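Local structure of protein of unknown function DUF574 (Streptomyces avermitilis, 3GO4) at residues 81-86 with 162-167; 107-112 with 132-137. The protein is of unknown function but binds S-adenosyl-L-homocysteine and is probably an S-adenosylmethionine-dependent methyltransferase. One frame throughout, in Å; residues are numbered along the deposited sequence.

How the contacts relate
Both contacts are parallel strand pairs in one Rossmann-like sheet, with centres about 9 Å apart. Across the sheet the strands run 132-137, 107-112, 81-85, 163-167, so contact 2 ends at an outermost strand while contact 1 lies further in. Strands 81-85 and 107-112 join the two contacts directly: Asp-84 N and Gly-86 N probably hydrogen-bond to Val-109 O and Val-111 O. Along the chain, both strands of contact 2 come between the two halves of contact 1. All four strands point the same way, and S-adenosyl-L-homocysteine lies at their C-terminal ends. There contact 1 takes the ligand's amino group and contact 2 its ribose.

Contact 1: residues 81-86 with 162-167; sequences QFLDIG and VALTVI. With SAH (S-adenosyl-L-homocysteine), chain B.
The Phe-82 ring meets Ala-163 obliquely, Ala-163 CB lying 3.6 Å from Phe-82 CD2, while Leu-95 and Ala-99 of helix 95-102 and Leu-73 of helix 55-75 pack against the Phe-82 side chain. The pair joins strands 81-85 and 163-167, the first and fourth in chain order of a Rossmann-like methyltransferase sheet, running parallel and tied by four nearly straight backbone bonds from Ala-163 N to Ile-85 N. The other flat group is the Asp-84 carboxylate: Thr-165 OG1 donates to OD1 at 2.8 Å, arriving on the anti side and 26° out of the carboxylate plane. Thr-165 can do this because its hydroxyl sits between backbone N and carbonyl carbon (chi1 46°), facing the neighbouring strand; Asp-84 OD2 is taken by Thr-87 OG1. On the opposite face Leu-83 CG is 4.0 Å from Leu-164 CD1, and Leu-164 CD1 also reaches Ile-85 CG1 at 3.9 Å. Beyond Ile-85 the strands part: Ile-85 O and Ile-167 N stand 4.0 Å from each other. A water fills the split, accepting from Ile-167 N at 2.8 Å and hydrogen-bonded to Ile-85 O and Asp-84 OD1. The amino-acid end of the ligand binds here, at the topological switch point. The amino N of S-adenosyl-L-homocysteine donates to Gly-86 O at 2.7 Å and to Ile-167 O at 2.8 Å.

Contact 2: residues 107-112 with 132-137; sequences RVVYVD and RTAYVE. With SAH (S-adenosyl-L-homocysteine), chain B.
Strands 107-112 and 132-137 pair in parallel at one margin of the sheet, in matched register from Arg-107 beside Arg-132 to Asp-112 beside Glu-137. Backbone bonds alternate between them, the last, Asp-112 N to Val-136 O, being weak. The two arginines run alongside each other, NE to NE 3.6 Å, with guanidinium planes 82° apart; Arg-107 NH1 is bonded to Gln-81 OE1. On the other face Tyr-110 folds its ring back over Val-108, whose CG1 sits 3.7 Å above the ring centre, and its hydroxyl bonds to His-96. Tyr-135, with chi1 at 172°, swings its ring away from its own backbone N and forward along strand 107-112: CD1 is 3.9 Å from Tyr-110 CB, and OH 3.3 Å from Asp-112 CB. An alanine here would lose the ring beside Tyr-110 CB and Asp-112 CB and is likely to open a gap there. Asp-112 OD1 accepts from O2' of S-adenosyl-L-homocysteine at 2.8 Å and OD2 from O3' at 2.7 Å, an acidic grip, ending the second strand, that is a hallmark of class I methyltransferases. With Asp-114 N and Gly-88 N donating too, the carboxylate has four donors, which probably favours its ionised form and fixes the ribose.

Contact 1: residues 81-86 with 162-167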
ATOM      1  N   GLN A  81      10.193  -7.267 -10.769  1.00 13.60           N
ATOM      2  CA  GLN A  81       9.897  -5.875 -11.066  1.00 12.99           C
ATOM      3  C   GLN A  81       8.645  -5.447 -10.309  1.00 12.90           C
ATOM      4  O   GLN A  81       7.577  -6.068 -10.440  1.00 12.66           O
ATOM      5  CB  GLN A  81       9.642  -5.672 -12.559  1.00 14.41           C
ATOM      6  CG  GLN A  81      10.818  -6.024 -13.460  1.00 14.69           C
ATOM      7  CD  GLN A  81      10.686  -5.433 -14.835  1.00 15.50           C
ATOM      8  OE1 GLN A  81      11.533  -4.635 -15.255  1.00 14.36           O
ATOM      9  NE2 GLN A  81       9.612  -5.807 -15.548  1.00 14.24           N
ATOM     10  N   PHE A  82       8.766  -4.380  -9.529  1.00 13.04           N
ATOM     11  CA  PHE A  82       7.633  -3.892  -8.721  1.00 13.28           C
ATOM     12  C   PHE A  82       7.363  -2.407  -8.991  1.00 11.91           C
ATOM     13  O   PHE A  82       8.291  -1.643  -9.186  1.00 16.07           O
ATOM     14  CB  PHE A  82       7.960  -4.114  -7.240  1.00 12.87           C
ATOM     15  CG  PHE A  82       8.190  -5.568  -6.884  1.00 12.91           C
ATOM     16  CD1 PHE A  82       9.381  -6.167  -7.207  1.00 12.18           C
ATOM     17  CD2 PHE A  82       7.212  -6.312  -6.235  1.00 12.34           C
ATOM     18  CE1 PHE A  82       9.619  -7.511  -6.896  1.00 12.74           C
ATOM     19  CE2 PHE A  82       7.447  -7.670  -5.904  1.00 12.64           C
ATOM     20  CZ  PHE A  82       8.649  -8.249  -6.248  1.00 13.26           C
ATOM     21  N   LEU A  83       6.100  -2.022  -9.053  1.00 10.71           N
ATOM     22  CA  LEU A  83       5.674  -0.614  -9.177  1.00  9.40           C
ATOM     23  C   LEU A  83       4.748  -0.424  -7.975  1.00  9.85           C
ATOM     24  O   LEU A  83       3.701  -1.080  -7.870  1.00  9.77           O
ATOM     25  CB  LEU A  83       4.961  -0.338 -10.486  1.00  7.87           C
ATOM     26  CG  LEU A  83       4.310   1.049 -10.714  1.00  9.62           C
ATOM     27  CD1 LEU A  83       5.300   2.162 -10.509  1.00  8.41           C
ATOM     28  CD2 LEU A  83       3.722   1.059 -12.109  1.00  8.98           C
ATOM     29  N   ASP A  84       5.144   0.469  -7.075  1.00 10.65           N
ATOM     30  CA  ASP A  84       4.463   0.670  -5.772  1.00 10.52           C
ATOM     31  C   ASP A  84       3.850   2.042  -5.698  1.00  9.75           C
ATOM     32  O   ASP A  84       4.570   3.024  -5.726  1.00 10.03           O
ATOM     33  CB  ASP A  84       5.491   0.519  -4.688  1.00 10.86           C
ATOM     34  CG  ASP A  84       4.922   0.518  -3.279  1.00 11.10           C
ATOM     35  OD1 ASP A  84       3.932  -0.188  -2.955  1.00 11.90           O
ATOM     36  OD2 ASP A  84       5.580   1.153  -2.452  1.00 12.92           O
ATOM     37  N   ILE A  85       2.522   2.077  -5.625  1.00  9.77           N
ATOM     38  CA  ILE A  85       1.761   3.321  -5.630  1.00 11.04           C
ATOM     39  C   ILE A  85       1.270   3.600  -4.212  1.00 10.55           C
ATOM     40  O   ILE A  85       0.522   2.801  -3.615  1.00 10.57           O
ATOM     41  CB  ILE A  85       0.584   3.277  -6.644  1.00 10.55           C
ATOM     42  CG1 ILE A  85       1.019   2.731  -7.998  1.00 11.08           C
ATOM     43  CG2 ILE A  85      -0.083   4.694  -6.836  1.00 11.19           C
ATOM     44  CD1 ILE A  85       2.178   3.454  -8.671  1.00 11.32           C
ATOM     45  N   GLY A  86       1.663   4.767  -3.700  1.00 11.61           N
ATOM     46  CA  GLY A  86       1.365   5.188  -2.336  1.00 10.69           C
ATOM     47  C   GLY A  86       2.387   4.518  -1.445  1.00 11.18           C
ATOM     48  O   GLY A  86       2.030   3.816  -0.482  1.00 11.19           O
ATOM     49  N   VAL A 162       5.521  -7.367 -14.092  1.00 11.86           N
ATOM     50  CA  VAL A 162       5.574  -6.348 -13.043  1.00 12.11           C
ATOM     51  C   VAL A 162       4.464  -6.600 -11.984  1.00 12.00           C
ATOM     52  O   VAL A 162       3.318  -6.935 -12.327  1.00 10.57           O
ATOM     53  CB  VAL A 162       5.366  -4.916 -13.665  1.00 12.41           C
ATOM     54  CG1 VAL A 162       5.260  -3.836 -12.579  1.00 12.69           C
ATOM     55  CG2 VAL A 162       6.493  -4.577 -14.643  1.00 11.21           C
ATOM     56  N   ALA A 163       4.826  -6.514 -10.700  1.00 12.90           N
ATOM     57  CA  ALA A 163       3.849  -6.597  -9.599  1.00 11.67           C
ATOM     58  C   ALA A 163       3.437  -5.140  -9.279  1.00 11.41           C
ATOM     59  O   ALA A 163       4.297  -4.334  -8.901  1.00 12.02           O
ATOM     60  CB  ALA A 163       4.476  -7.277  -8.395  1.00 10.19           C
ATOM     61  N   LEU A 164       2.154  -4.802  -9.491  1.00 11.78           N
ATOM     62  CA  LEU A 164       1.611  -3.469  -9.180  1.00 11.53           C
ATOM     63  C   LEU A 164       1.140  -3.569  -7.732  1.00 10.94           C
ATOM     64  O   LEU A 164       0.203  -4.315  -7.418  1.00 11.78           O
ATOM     65  CB  LEU A 164       0.477  -3.114 -10.127  1.00 12.40           C
ATOM     66  CG  LEU A 164      -0.256  -1.772  -9.956  1.00 13.02           C
ATOM     67  CD1 LEU A 164       0.722  -0.576 -10.016  1.00 12.88           C
ATOM     68  CD2 LEU A 164      -1.392  -1.676 -10.963  1.00 14.79           C
ATOM     69  N   THR A 165       1.811  -2.862  -6.839  1.00 10.16           N
ATOM     70  CA  THR A 165       1.451  -2.878  -5.412  1.00 10.19           C
ATOM     71  C   THR A 165       0.731  -1.574  -5.086  1.00  7.47           C
ATOM     72  O   THR A 165       1.292  -0.515  -5.201  1.00  8.19           O
ATOM     73  CB  THR A 165       2.651  -3.051  -4.477  1.00 11.34           C
ATOM     74  OG1 THR A 165       3.725  -2.181  -4.869  1.00 11.50           O
ATOM     75  CG2 THR A 165       3.152  -4.502  -4.483  1.00 11.93           C
ATOM     76  N   VAL A 166      -0.502  -1.701  -4.650  1.00  8.58           N
ATOM     77  CA  VAL A 166      -1.348  -0.566  -4.338  1.00  7.03           C
ATOM     78  C   VAL A 166      -1.877  -0.839  -2.941  1.00  6.83           C
ATOM     79  O   VAL A 166      -2.971  -1.320  -2.748  1.00  8.68           O
ATOM     80  CB  VAL A 166      -2.435  -0.424  -5.434  1.00  8.77           C
ATOM     81  CG1 VAL A 166      -3.292   0.856  -5.200  1.00  8.21           C
ATOM     82  CG2 VAL A 166      -1.787  -0.384  -6.815  1.00  9.96           C
ATOM     83  N   ILE A 167      -1.075  -0.492  -1.948  1.00  8.25           N
ATOM     84  CA  ILE A 167      -1.339  -0.898  -0.590  1.00  9.22           C
ATOM     85  C   ILE A 167      -1.691   0.219   0.347  1.00  8.51           C
ATOM     86  O   ILE A 167      -0.921   1.153   0.526  1.00 10.72           O
ATOM     87  CB  ILE A 167      -0.118  -1.692  -0.047  1.00  9.53           C
ATOM     88  CG1 ILE A 167       0.278  -2.762  -1.091  1.00 10.29           C
ATOM     89  CG2 ILE A 167      -0.385  -2.287   1.398  1.00 10.54           C
ATOM     90  CD1 ILE A 167       1.378  -3.770  -0.673  1.00 10.08           C
TER
HETATM   91  N   SAH B 277       1.817   1.470   0.835  1.00 13.77           N
HETATM   92  CA  SAH B 277       2.403   1.789   2.203  1.00 15.64           C
HETATM   93  CB  SAH B 277       2.003   3.176   2.730  1.00 15.49           C
HETATM   94  CG  SAH B 277       0.499   3.328   2.993  1.00 16.17           C
HETATM   95  SD  SAH B 277       0.032   4.959   3.532  1.00 17.46           S
HETATM   96  C   SAH B 277       1.997   0.714   3.188  1.00 15.81           C
HETATM   97  O   SAH B 277       2.704   0.372   4.137  1.00 17.69           O
HETATM   98  OXT SAH B 277       0.944   0.106   3.037  1.00 16.06           O
HETATM   99  C5' SAH B 277      -0.827   5.722   2.194  1.00 16.51           C
HETATM  100  C4' SAH B 277       0.134   6.467   1.287  1.00 16.28           C
HETATM  101  O4' SAH B 277      -0.523   6.764   0.053  1.00 16.98           O
HETATM  102  C3' SAH B 277       0.597   7.788   1.880  1.00 15.73           C
HETATM  103  O3' SAH B 277       2.008   7.827   1.834  1.00 14.92           O
HETATM  104  C2' SAH B 277      -0.028   8.837   0.989  1.00 15.69           C
HETATM  105  O2' SAH B 277       0.705  10.039   0.877  1.00 15.16           O
HETATM  106  C1' SAH B 277      -0.122   8.079  -0.330  1.00 16.92           C
HETATM  107  N9  SAH B 277      -1.114   8.615  -1.257  1.00 17.51           N
HETATM  108  C8  SAH B 277      -2.371   8.988  -0.954  1.00 18.54           C
HETATM  109  N7  SAH B 277      -3.023   9.430  -2.049  1.00 17.70           N
HETATM  110  C5  SAH B 277      -2.165   9.347  -3.073  1.00 17.89           C
HETATM  111  C6  SAH B 277      -2.225   9.645  -4.509  1.00 18.43           C
HETATM  112  N6  SAH B 277      -3.382  10.127  -5.011  1.00 19.58           N
HETATM  113  N1  SAH B 277      -1.119   9.426  -5.254  1.00 18.20           N
HETATM  114  C2  SAH B 277       0.016   8.902  -4.716  1.00 18.55           C
HETATM  115  N3  SAH B 277       0.145   8.612  -3.402  1.00 17.83           N
HETATM  116  C4  SAH B 277      -0.900   8.790  -2.561  1.00 18.35           C
HETATM  117  O   HOH W   1       1.367   0.754  -2.243  1.00 10.10           O

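Contact 2: residues 107-112 with 132-137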
ATOM      1  N   ARG A 107      14.052  -4.994  -9.369  1.00 18.26           N
ATOM      2  CA  ARG A 107      13.890  -3.576  -9.650  1.00 19.54           C
ATOM      3  C   ARG A 107      12.571  -3.104  -9.055  1.00 18.43           C
ATOM      4  O   ARG A 107      11.587  -3.844  -9.088  1.00 17.43           O
ATOM      5  CB  ARG A 107      13.854  -3.342 -11.151  1.00 21.53           C
ATOM      6  CG  ARG A 107      15.090  -3.826 -11.920  1.00 24.42           C
ATOM      7  CD  ARG A 107      14.735  -3.944 -13.413  1.00 27.19           C
ATOM      8  NE  ARG A 107      15.882  -4.251 -14.275  1.00 29.72           N
ATOM      9  CZ  ARG A 107      15.794  -4.591 -15.567  1.00 31.83           C
ATOM     10  NH1 ARG A 107      14.601  -4.698 -16.174  1.00 32.92           N
ATOM     11  NH2 ARG A 107      16.907  -4.848 -16.261  1.00 31.49           N
ATOM     12  N   VAL A 108      12.551  -1.871  -8.535  1.00 16.84           N
ATOM     13  CA  VAL A 108      11.357  -1.294  -7.904  1.00 13.71           C
ATOM     14  C   VAL A 108      11.225   0.190  -8.194  1.00 11.55           C
ATOM     15  O   VAL A 108      12.210   0.920  -8.120  1.00 10.63           O
ATOM     16  CB  VAL A 108      11.468  -1.436  -6.353  1.00 12.28           C
ATOM     17  CG1 VAL A 108      10.295  -0.812  -5.660  1.00 12.36           C
ATOM     18  CG2 VAL A 108      11.610  -2.932  -5.924  1.00 11.44           C
ATOM     19  N   VAL A 109      10.022   0.626  -8.536  1.00  9.32           N
ATOM     20  CA  VAL A 109       9.729   2.057  -8.683  1.00  9.78           C
ATOM     21  C   VAL A 109       8.744   2.361  -7.578  1.00  9.68           C
ATOM     22  O   VAL A 109       7.708   1.693  -7.455  1.00 11.05           O
ATOM     23  CB  VAL A 109       9.132   2.466 -10.038  1.00 10.25           C
ATOM     24  CG1 VAL A 109       8.623   3.911  -9.977  1.00  9.42           C
ATOM     25  CG2 VAL A 109      10.131   2.318 -11.117  1.00 13.07           C
ATOM     26  N   TYR A 110       9.088   3.350  -6.757  1.00  8.68           N
ATOM     27  CA  TYR A 110       8.298   3.775  -5.643  1.00  7.79           C
ATOM     28  C   TYR A 110       7.639   5.076  -6.047  1.00  9.15           C
ATOM     29  O   TYR A 110       8.231   5.874  -6.770  1.00 11.23           O
ATOM     30  CB  TYR A 110       9.140   4.097  -4.462  1.00  6.67           C
ATOM     31  CG  TYR A 110       9.741   2.926  -3.752  1.00  7.57           C
ATOM     32  CD1 TYR A 110       8.959   2.127  -2.965  1.00  9.52           C
ATOM     33  CD2 TYR A 110      11.093   2.711  -3.769  1.00  7.88           C
ATOM     34  CE1 TYR A 110       9.517   1.082  -2.232  1.00  8.35           C
ATOM     35  CE2 TYR A 110      11.661   1.668  -3.030  1.00  8.87           C
ATOM     36  CZ  TYR A 110      10.870   0.888  -2.271  1.00  8.42           C
ATOM     37  OH  TYR A 110      11.436  -0.130  -1.493  1.00  8.12           O
ATOM     38  N   VAL A 111       6.422   5.263  -5.591  1.00  9.76           N
ATOM     39  CA  VAL A 111       5.657   6.459  -5.979  1.00 10.08           C
ATOM     40  C   VAL A 111       4.789   7.012  -4.839  1.00 12.94           C
ATOM     41  O   VAL A 111       4.079   6.250  -4.168  1.00 12.31           O
ATOM     42  CB  VAL A 111       4.709   6.066  -7.140  1.00 11.09           C
ATOM     43  CG1 VAL A 111       3.995   7.290  -7.686  1.00 12.16           C
ATOM     44  CG2 VAL A 111       5.469   5.258  -8.288  1.00 10.07           C
ATOM     45  N   ASP A 112       4.809   8.336  -4.603  1.00 11.57           N
ATOM     46  CA  ASP A 112       3.964   8.897  -3.564  1.00 12.48           C
ATOM     47  C   ASP A 112       3.732  10.341  -3.924  1.00 12.70           C
ATOM     48  O   ASP A 112       4.500  10.903  -4.714  1.00 14.50           O
ATOM     49  CB  ASP A 112       4.601   8.749  -2.164  1.00 10.74           C
ATOM     50  CG  ASP A 112       3.560   8.629  -1.038  1.00 10.63           C
ATOM     51  OD1 ASP A 112       2.953   9.620  -0.673  1.00  9.42           O
ATOM     52  OD2 ASP A 112       3.356   7.522  -0.471  1.00 11.43           O
ATOM     53  N   ARG A 132      17.921  -2.208  -9.149  1.00 19.68           N
ATOM     54  CA  ARG A 132      17.671  -0.801  -9.464  1.00 21.19           C
ATOM     55  C   ARG A 132      16.442  -0.298  -8.655  1.00 18.92           C
ATOM     56  O   ARG A 132      15.439  -1.001  -8.569  1.00 17.82           O
ATOM     57  CB  ARG A 132      17.273  -0.617 -10.952  1.00 24.02           C
ATOM     58  CG  ARG A 132      18.247  -1.068 -12.072  1.00 26.29           C
ATOM     59  CD  ARG A 132      17.526  -1.121 -13.480  1.00 28.63           C
ATOM     60  NE  ARG A 132      18.345  -1.710 -14.570  1.00 30.65           N
ATOM     61  CZ  ARG A 132      18.834  -1.060 -15.641  1.00 32.02           C
ATOM     62  NH1 ARG A 132      18.576   0.226 -15.853  1.00 32.22           N
ATOM     63  NH2 ARG A 132      19.578  -1.712 -16.542  1.00 32.03           N
ATOM     64  N   THR A 133      16.502   0.898  -8.073  1.00 15.33           N
ATOM     65  CA  THR A 133      15.278   1.485  -7.484  1.00 13.20           C
ATOM     66  C   THR A 133      15.192   2.912  -7.920  1.00 11.41           C
ATOM     67  O   THR A 133      16.218   3.528  -8.243  1.00 10.13           O
ATOM     68  CB  THR A 133      15.251   1.467  -5.992  1.00 12.98           C
ATOM     69  OG1 THR A 133      16.344   2.268  -5.505  1.00 12.03           O
ATOM     70  CG2 THR A 133      15.335  -0.012  -5.480  1.00 11.99           C
ATOM     71  N   ALA A 134      13.980   3.444  -7.881  1.00 11.70           N
ATOM     72  CA  ALA A 134      13.703   4.817  -8.302  1.00 12.06           C
ATOM     73  C   ALA A 134      12.529   5.361  -7.527  1.00 12.03           C
ATOM     74  O   ALA A 134      11.680   4.600  -7.071  1.00 12.09           O
ATOM     75  CB  ALA A 134      13.366   4.828  -9.771  1.00 13.28           C
ATOM     76  N   TYR A 135      12.436   6.689  -7.417  1.00 12.55           N
ATOM     77  CA  TYR A 135      11.324   7.281  -6.699  1.00 12.44           C
ATOM     78  C   TYR A 135      10.766   8.362  -7.585  1.00 13.44           C
ATOM     79  O   TYR A 135      11.512   9.125  -8.168  1.00 13.24           O
ATOM     80  CB  TYR A 135      11.690   7.852  -5.289  1.00 11.13           C
ATOM     81  CG  TYR A 135      10.518   8.630  -4.688  1.00 10.28           C
ATOM     82  CD1 TYR A 135       9.449   7.972  -4.087  1.00  8.88           C
ATOM     83  CD2 TYR A 135      10.447  10.020  -4.777  1.00 10.67           C
ATOM     84  CE1 TYR A 135       8.369   8.640  -3.582  1.00 11.84           C
ATOM     85  CE2 TYR A 135       9.341  10.702  -4.244  1.00 10.61           C
ATOM     86  CZ  TYR A 135       8.296   9.994  -3.686  1.00 10.06           C
ATOM     87  OH  TYR A 135       7.192  10.605  -3.162  1.00 13.59           O
ATOM     88  N   VAL A 136       9.456   8.389  -7.684  1.00 13.51           N
ATOM     89  CA  VAL A 136       8.755   9.385  -8.471  1.00 16.02           C
ATOM     90  C   VAL A 136       7.713  10.014  -7.577  1.00 16.47           C
ATOM     91  O   VAL A 136       6.937   9.297  -6.948  1.00 13.84           O
ATOM     92  CB  VAL A 136       8.031   8.720  -9.708  1.00 16.89           C
ATOM     93  CG1 VAL A 136       7.122   9.721 -10.430  1.00 18.29           C
ATOM     94  CG2 VAL A 136       9.039   8.118 -10.671  1.00 18.33           C
ATOM     95  N   GLU A 137       7.650  11.351  -7.549  1.00 16.44           N
ATOM     96  CA  GLU A 137       6.608  12.033  -6.812  1.00 17.80           C
ATOM     97  C   GLU A 137       5.510  12.323  -7.826  1.00 18.22           C
ATOM     98  O   GLU A 137       5.734  13.062  -8.778  1.00 16.97           O
ATOM     99  CB  GLU A 137       7.115  13.327  -6.204  1.00 19.15           C
ATOM    100  CG  GLU A 137       6.165  13.937  -5.241  1.00 20.44           C
ATOM    101  CD  GLU A 137       6.689  15.223  -4.679  1.00 21.45           C
ATOM    102  OE1 GLU A 137       6.629  16.254  -5.386  1.00 24.15           O
ATOM    103  OE2 GLU A 137       7.149  15.212  -3.533  1.00 20.70           O
TER
HETATM  104  N   SAH B 277       1.817   1.470   0.835  1.00 13.77           N
HETATM  105  CA  SAH B 277       2.403   1.789   2.203  1.00 15.64           C
HETATM  106  CB  SAH B 277       2.003   3.176   2.730  1.00 15.49           C
HETATM  107  CG  SAH B 277       0.499   3.328   2.993  1.00 16.17           C
HETATM  108  SD  SAH B 277       0.032   4.959   3.532  1.00 17.46           S
HETATM  109  C   SAH B 277       1.997   0.714   3.188  1.00 15.81           C
HETATM  110  O   SAH B 277       2.704   0.372   4.137  1.00 17.69           O
HETATM  111  OXT SAH B 277       0.944   0.106   3.037  1.00 16.06           O
HETATM  112  C5' SAH B 277      -0.827   5.722   2.194  1.00 16.51           C
HETATM  113  C4' SAH B 277       0.134   6.467   1.287  1.00 16.28           C
HETATM  114  O4' SAH B 277      -0.523   6.764   0.053  1.00 16.98           O
HETATM  115  C3' SAH B 277       0.597   7.788   1.880  1.00 15.73           C
HETATM  116  O3' SAH B 277       2.008   7.827   1.834  1.00 14.92           O
HETATM  117  C2' SAH B 277      -0.028   8.837   0.989  1.00 15.69           C
HETATM  118  O2' SAH B 277       0.705  10.039   0.877  1.00 15.16           O
HETATM  119  C1' SAH B 277      -0.122   8.079  -0.330  1.00 16.92           C
HETATM  120  N9  SAH B 277      -1.114   8.615  -1.257  1.00 17.51           N
HETATM  121  C8  SAH B 277      -2.371   8.988  -0.954  1.00 18.54           C
HETATM  122  N7  SAH B 277      -3.023   9.430  -2.049  1.00 17.70           N
HETATM  123  C5  SAH B 277      -2.165   9.347  -3.073  1.00 17.89           C
HETATM  124  C6  SAH B 277      -2.225   9.645  -4.509  1.00 18.43           C
HETATM  125  N6  SAH B 277      -3.382  10.127  -5.011  1.00 19.58           N
HETATM  126  N1  SAH B 277      -1.119   9.426  -5.254  1.00 18.20           N
HETATM  127  C2  SAH B 277       0.016   8.902  -4.716  1.00 18.55           C
HETATM  128  N3  SAH B 277       0.145   8.612  -3.402  1.00 17.83           N
HETATM  129  C4  SAH B 277      -0.900   8.790  -2.561  1.00 18.35           C